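Local coordinates for positive phenol-degradative gene regulator (Ralstonia sp. E2, PDB 5FRY), which senses phenolic compounds through this sensory domain, here holding a dimethylphenol, and probably activates transcription of phenol-degradation genes as an ATP-binding, DNA-binding enhancer-binding protein, at residues F67-D78 / W152-Y161. Numbering follows the deposited sequence.
With ERH (3,4-dimethylphenol), chain D.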
loop_
_atom_site.group_PDB
_atom_site.type_symbol
_atom_site.label_atom_id
_atom_site.label_comp_id
_atom_site.label_asym_id
_atom_site.label_seq_id
_atom_site.Cartn_x
_atom_site.Cartn_y
_atom_site.Cartn_z
ATOM N N PHE A 67 8.589 4.217 -7.678
ATOM C CA PHE A 67 7.377 4.813 -7.101
ATOM C C PHE A 67 6.492 5.529 -8.129
ATOM O O PHE A 67 5.256 5.440 -8.082
ATOM C CB PHE A 67 7.753 5.768 -5.960
ATOM C CG PHE A 67 7.994 5.060 -4.660
ATOM C CD1 PHE A 67 6.928 4.658 -3.870
ATOM C CD2 PHE A 67 9.285 4.753 -4.243
ATOM C CE1 PHE A 67 7.144 3.979 -2.660
ATOM C CE2 PHE A 67 9.510 4.071 -3.037
ATOM C CZ PHE A 67 8.435 3.687 -2.248
ATOM N N MET A 68 7.100 6.236 -9.068
ATOM C CA MET A 68 6.292 6.858 -10.111
ATOM C C MET A 68 5.538 5.797 -10.907
ATOM O O MET A 68 4.347 5.944 -11.171
ATOM C CB MET A 68 7.156 7.713 -11.034
ATOM C CG MET A 68 7.878 8.858 -10.324
ATOM S SD MET A 68 8.974 9.707 -11.480
ATOM C CE MET A 68 7.905 9.818 -12.912
ATOM N N ARG A 69 6.212 4.708 -11.262
ATOM C CA ARG A 69 5.552 3.654 -12.032
ATOM C C ARG A 69 4.454 2.944 -11.217
ATOM O O ARG A 69 3.443 2.542 -11.781
ATOM C CB ARG A 69 6.582 2.651 -12.576
ATOM C CG ARG A 69 7.537 3.271 -13.621
ATOM C CD ARG A 69 8.478 2.269 -14.303
ATOM N NE ARG A 69 9.480 1.694 -13.412
ATOM C CZ ARG A 69 10.622 2.285 -13.057
ATOM N NH1 ARG A 69 10.929 3.490 -13.515
ATOM N NH2 ARG A 69 11.460 1.672 -12.226
ATOM N N MET A 70 4.615 2.849 -9.899
ATOM C CA MET A 70 3.584 2.234 -9.066
ATOM C C MET A 70 2.368 3.156 -9.057
ATOM O O MET A 70 1.224 2.692 -9.179
ATOM C CB MET A 70 4.097 1.972 -7.632
ATOM C CG MET A 70 3.117 1.199 -6.825
ATOM S SD MET A 70 3.706 0.491 -5.238
ATOM C CE MET A 70 4.314 1.924 -4.463
ATOM N N GLY A 71 2.616 4.460 -8.945
ATOM C CA GLY A 71 1.556 5.452 -9.011
ATOM C C GLY A 71 0.811 5.366 -10.337
ATOM O O GLY A 71 -0.421 5.391 -10.390
ATOM N N PHE A 72 1.581 5.261 -11.410
ATOM C CA PHE A 72 1.041 5.139 -12.778
ATOM C C PHE A 72 0.090 3.930 -12.918
ATOM O O PHE A 72 -1.032 4.065 -13.391
ATOM C CB PHE A 72 2.195 5.056 -13.781
ATOM C CG PHE A 72 1.758 5.185 -15.246
ATOM C CD1 PHE A 72 1.256 4.098 -15.934
ATOM C CD2 PHE A 72 1.841 6.404 -15.894
ATOM C CE1 PHE A 72 0.852 4.233 -17.258
ATOM C CE2 PHE A 72 1.457 6.543 -17.208
ATOM C CZ PHE A 72 0.958 5.449 -17.892
ATOM N N HIS A 73 0.516 2.771 -12.446
ATOM C CA HIS A 73 -0.351 1.603 -12.472
ATOM C C HIS A 73 -1.650 1.880 -11.751
ATOM O O HIS A 73 -2.706 1.536 -12.254
ATOM C CB HIS A 73 0.401 0.409 -11.899
ATOM C CG HIS A 73 1.506 -0.051 -12.807
ATOM N ND1 HIS A 73 2.810 -0.219 -12.386
ATOM C CD2 HIS A 73 1.510 -0.288 -14.141
ATOM C CE1 HIS A 73 3.558 -0.586 -13.409
ATOM N NE2 HIS A 73 2.795 -0.634 -14.487
ATOM N N SER A 74 -1.577 2.510 -10.568
ATOM C CA SER A 74 -2.782 2.860 -9.824
ATOM C C SER A 74 -3.733 3.804 -10.585
ATOM O O SER A 74 -4.945 3.560 -10.636
ATOM C CB SER A 74 -2.401 3.490 -8.477
ATOM O OG SER A 74 -2.094 2.487 -7.538
ATOM N N GLY A 75 -3.194 4.878 -11.169
ATOM C CA GLY A 75 -4.023 5.879 -11.846
ATOM C C GLY A 75 -4.714 5.311 -13.084
ATOM O O GLY A 75 -5.863 5.630 -13.360
ATOM N N VAL A 76 -4.006 4.458 -13.800
ATOM C CA VAL A 76 -4.568 3.753 -14.952
ATOM C C VAL A 76 -5.731 2.843 -14.559
ATOM O O VAL A 76 -6.729 2.770 -15.272
ATOM C CB VAL A 76 -3.503 2.922 -15.707
ATOM C CG1 VAL A 76 -4.185 1.986 -16.769
ATOM C CG2 VAL A 76 -2.504 3.869 -16.404
ATOM N N ARG A 77 -5.606 2.116 -13.452
ATOM C CA ARG A 77 -6.705 1.256 -13.049
ATOM C C ARG A 77 -7.938 2.065 -12.629
ATOM O O ARG A 77 -9.069 1.635 -12.867
ATOM C CB ARG A 77 -6.293 0.317 -11.914
ATOM C CG ARG A 77 -5.234 -0.704 -12.294
ATOM C CD ARG A 77 -5.592 -1.475 -13.551
ATOM N NE ARG A 77 -4.841 -2.733 -13.589
ATOM C CZ ARG A 77 -5.051 -3.718 -14.458
ATOM N NH1 ARG A 77 -5.998 -3.609 -15.385
ATOM N NH2 ARG A 77 -4.309 -4.816 -14.394
ATOM N N ASP A 78 -7.731 3.223 -11.999
ATOM C CA ASP A 78 -8.845 4.054 -11.537
ATOM C C ASP A 78 -9.541 4.761 -12.715
ATOM O O ASP A 78 -10.770 4.959 -12.695
ATOM C CB ASP A 78 -8.357 5.076 -10.488
ATOM C CG ASP A 78 -8.100 4.437 -9.135
ATOM O OD1 ASP A 78 -8.404 3.235 -8.967
ATOM O OD2 ASP A 78 -7.601 5.124 -8.234
ATOM N N TRP A 152 6.369 11.281 -5.614
ATOM C CA TRP A 152 6.573 10.456 -6.794
ATOM C C TRP A 152 5.394 9.575 -7.241
ATOM O O TRP A 152 5.001 9.619 -8.420
ATOM C CB TRP A 152 7.800 9.556 -6.573
ATOM C CG TRP A 152 9.026 10.323 -6.156
ATOM C CD1 TRP A 152 9.318 11.630 -6.444
ATOM C CD2 TRP A 152 10.114 9.834 -5.357
ATOM N NE1 TRP A 152 10.528 11.978 -5.887
ATOM C CE2 TRP A 152 11.033 10.896 -5.212
ATOM C CE3 TRP A 152 10.401 8.605 -4.754
ATOM C CZ2 TRP A 152 12.219 10.758 -4.486
ATOM C CZ3 TRP A 152 11.580 8.474 -4.035
ATOM C CH2 TRP A 152 12.472 9.542 -3.910
ATOM N N MET A 153 4.871 8.753 -6.329
ATOM C CA MET A 153 3.706 7.910 -6.600
ATOM C C MET A 153 2.474 8.749 -6.829
ATOM O O MET A 153 1.606 8.345 -7.611
ATOM C CB MET A 153 3.443 6.932 -5.449
ATOM C CG MET A 153 2.518 5.757 -5.766
ATOM S SD MET A 153 2.194 4.821 -4.232
ATOM C CE MET A 153 3.626 5.248 -3.308
ATOM N N GLN A 154 2.362 9.887 -6.137
ATOM C CA GLN A 154 1.212 10.754 -6.346
ATOM C C GLN A 154 1.239 11.315 -7.750
ATOM O O GLN A 154 0.202 11.402 -8.401
ATOM C CB GLN A 154 1.179 11.889 -5.343
ATOM C CG GLN A 154 0.750 11.395 -3.959
ATOM C CD GLN A 154 0.898 12.440 -2.901
ATOM O OE1 GLN A 154 0.987 12.112 -1.716
ATOM N NE2 GLN A 154 0.893 13.715 -3.305
ATOM N N ILE A 155 2.426 11.707 -8.198
ATOM C CA ILE A 155 2.605 12.216 -9.576
ATOM C C ILE A 155 2.362 11.148 -10.641
ATOM O O ILE A 155 1.652 11.386 -11.621
ATOM C CB ILE A 155 4.025 12.790 -9.781
ATOM C CG1 ILE A 155 4.135 14.164 -9.123
ATOM C CG2 ILE A 155 4.366 12.849 -11.268
ATOM C CD1 ILE A 155 3.237 15.205 -9.754
ATOM N N GLY A 156 2.963 9.970 -10.453
ATOM C CA GLY A 156 2.752 8.855 -11.357
ATOM C C GLY A 156 1.272 8.596 -11.568
ATOM O O GLY A 156 0.803 8.335 -12.694
ATOM N N TYR A 157 0.537 8.700 -10.477
ATOM C CA TYR A 157 -0.895 8.459 -10.469
ATOM C C TYR A 157 -1.620 9.469 -11.354
ATOM O O TYR A 157 -2.441 9.069 -12.205
ATOM C CB TYR A 157 -1.425 8.488 -9.041
ATOM C CG TYR A 157 -2.919 8.273 -8.954
ATOM C CD1 TYR A 157 -3.812 9.278 -9.361
ATOM C CD2 TYR A 157 -3.442 7.060 -8.511
ATOM C CE1 TYR A 157 -5.172 9.089 -9.308
ATOM C CE2 TYR A 157 -4.809 6.864 -8.441
ATOM C CZ TYR A 157 -5.666 7.890 -8.832
ATOM O OH TYR A 157 -7.034 7.731 -8.759
ATOM N N ALA A 158 -1.307 10.758 -11.176
ATOM C CA ALA A 158 -1.914 11.830 -11.977
ATOM C C ALA A 158 -1.646 11.620 -13.455
ATOM O O ALA A 158 -2.549 11.741 -14.291
ATOM C CB ALA A 158 -1.406 13.196 -11.555
ATOM N N THR A 159 -0.397 11.318 -13.777
ATOM C CA THR A 159 0.012 11.039 -15.143
ATOM C C THR A 159 -0.777 9.867 -15.741
ATOM O O THR A 159 -1.366 9.980 -16.840
ATOM C CB THR A 159 1.526 10.751 -15.185
ATOM O OG1 THR A 159 2.228 11.898 -14.680
ATOM C CG2 THR A 159 1.994 10.446 -16.583
ATOM N N GLY A 160 -0.816 8.763 -15.000
ATOM C CA GLY A 160 -1.373 7.510 -15.485
ATOM C C GLY A 160 -2.855 7.631 -15.735
ATOM O O GLY A 160 -3.338 7.248 -16.800
ATOM N N TYR A 161 -3.555 8.201 -14.767
ATOM C CA TYR A 161 -4.996 8.403 -14.842
ATOM C C TYR A 161 -5.352 9.327 -15.994
ATOM O O TYR A 161 -6.177 8.984 -16.823
ATOM C CB TYR A 161 -5.532 8.982 -13.530
ATOM C CG TYR A 161 -7.029 9.250 -13.557
ATOM C CD1 TYR A 161 -7.543 10.401 -14.159
ATOM C CD2 TYR A 161 -7.924 8.350 -12.997
ATOM C CE1 TYR A 161 -8.911 10.640 -14.206
ATOM C CE2 TYR A 161 -9.285 8.589 -13.024
ATOM C CZ TYR A 161 -9.773 9.736 -13.626
ATOM O OH TYR A 161 -11.130 9.963 -13.644
HETATM O O01 ERH D . -4.114 13.310 -7.527
HETATM C C02 ERH D . -4.830 15.466 -10.547
HETATM C C03 ERH D . -5.133 13.076 -11.126
HETATM C C04 ERH D . -5.145 14.547 -11.480
HETATM C C05 ERH D . -4.464 15.029 -9.145
HETATM C C06 ERH D . -4.808 12.685 -9.878
HETATM C C07 ERH D . -4.454 13.718 -8.831
HETATM C C08 ERH D . -4.841 16.938 -10.900
HETATM C C09 ERH D . -5.487 12.043 -12.175
#
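G71 and G75 of helix 67-78 lie against G156 and G160 of helix 152-161, and with no side chains between them the axes approach to 6.2 Å, crossing at -40°. This packs helix 60-84 (activator-of-aromatic-catabolism region) on helix 152-166 (V4R region) in the buried core of the sensory domain. Backbone thus meets backbone through CA-H...O contacts that run both ways: G71 CA to M153 O (3.2 Å), G156 CA to M68 O (3.3 Å). Glycine also accepts rings in CH-pi contacts: G75 CA sits over one face of the Y157 ring, 3.7 Å from its centroid, and G160 CA over F72. The flexible thioether chain of M153 brings its CE methyl to the edge of the F67 ring (CD1, 3.4 Å), while M68 CG rests on W152 CB. One hydrogen bond crosses, from Y157 OH to the anti lone pair of D78 OD2 (2.7 Å); D78 OD1 bonds H43 of the second subunit. With CG anti to the backbone N (chi1 179°), the Y157 ring wedges among G71, S74, G75 and D78, its CD1 at the edge facing the bound dimethylphenol, 3.6 Å from ERH C06. Close glycine packing and the D78-held Y157 hydroxyl probably keep this pocket wall firm, and D78 connects it to the second subunit.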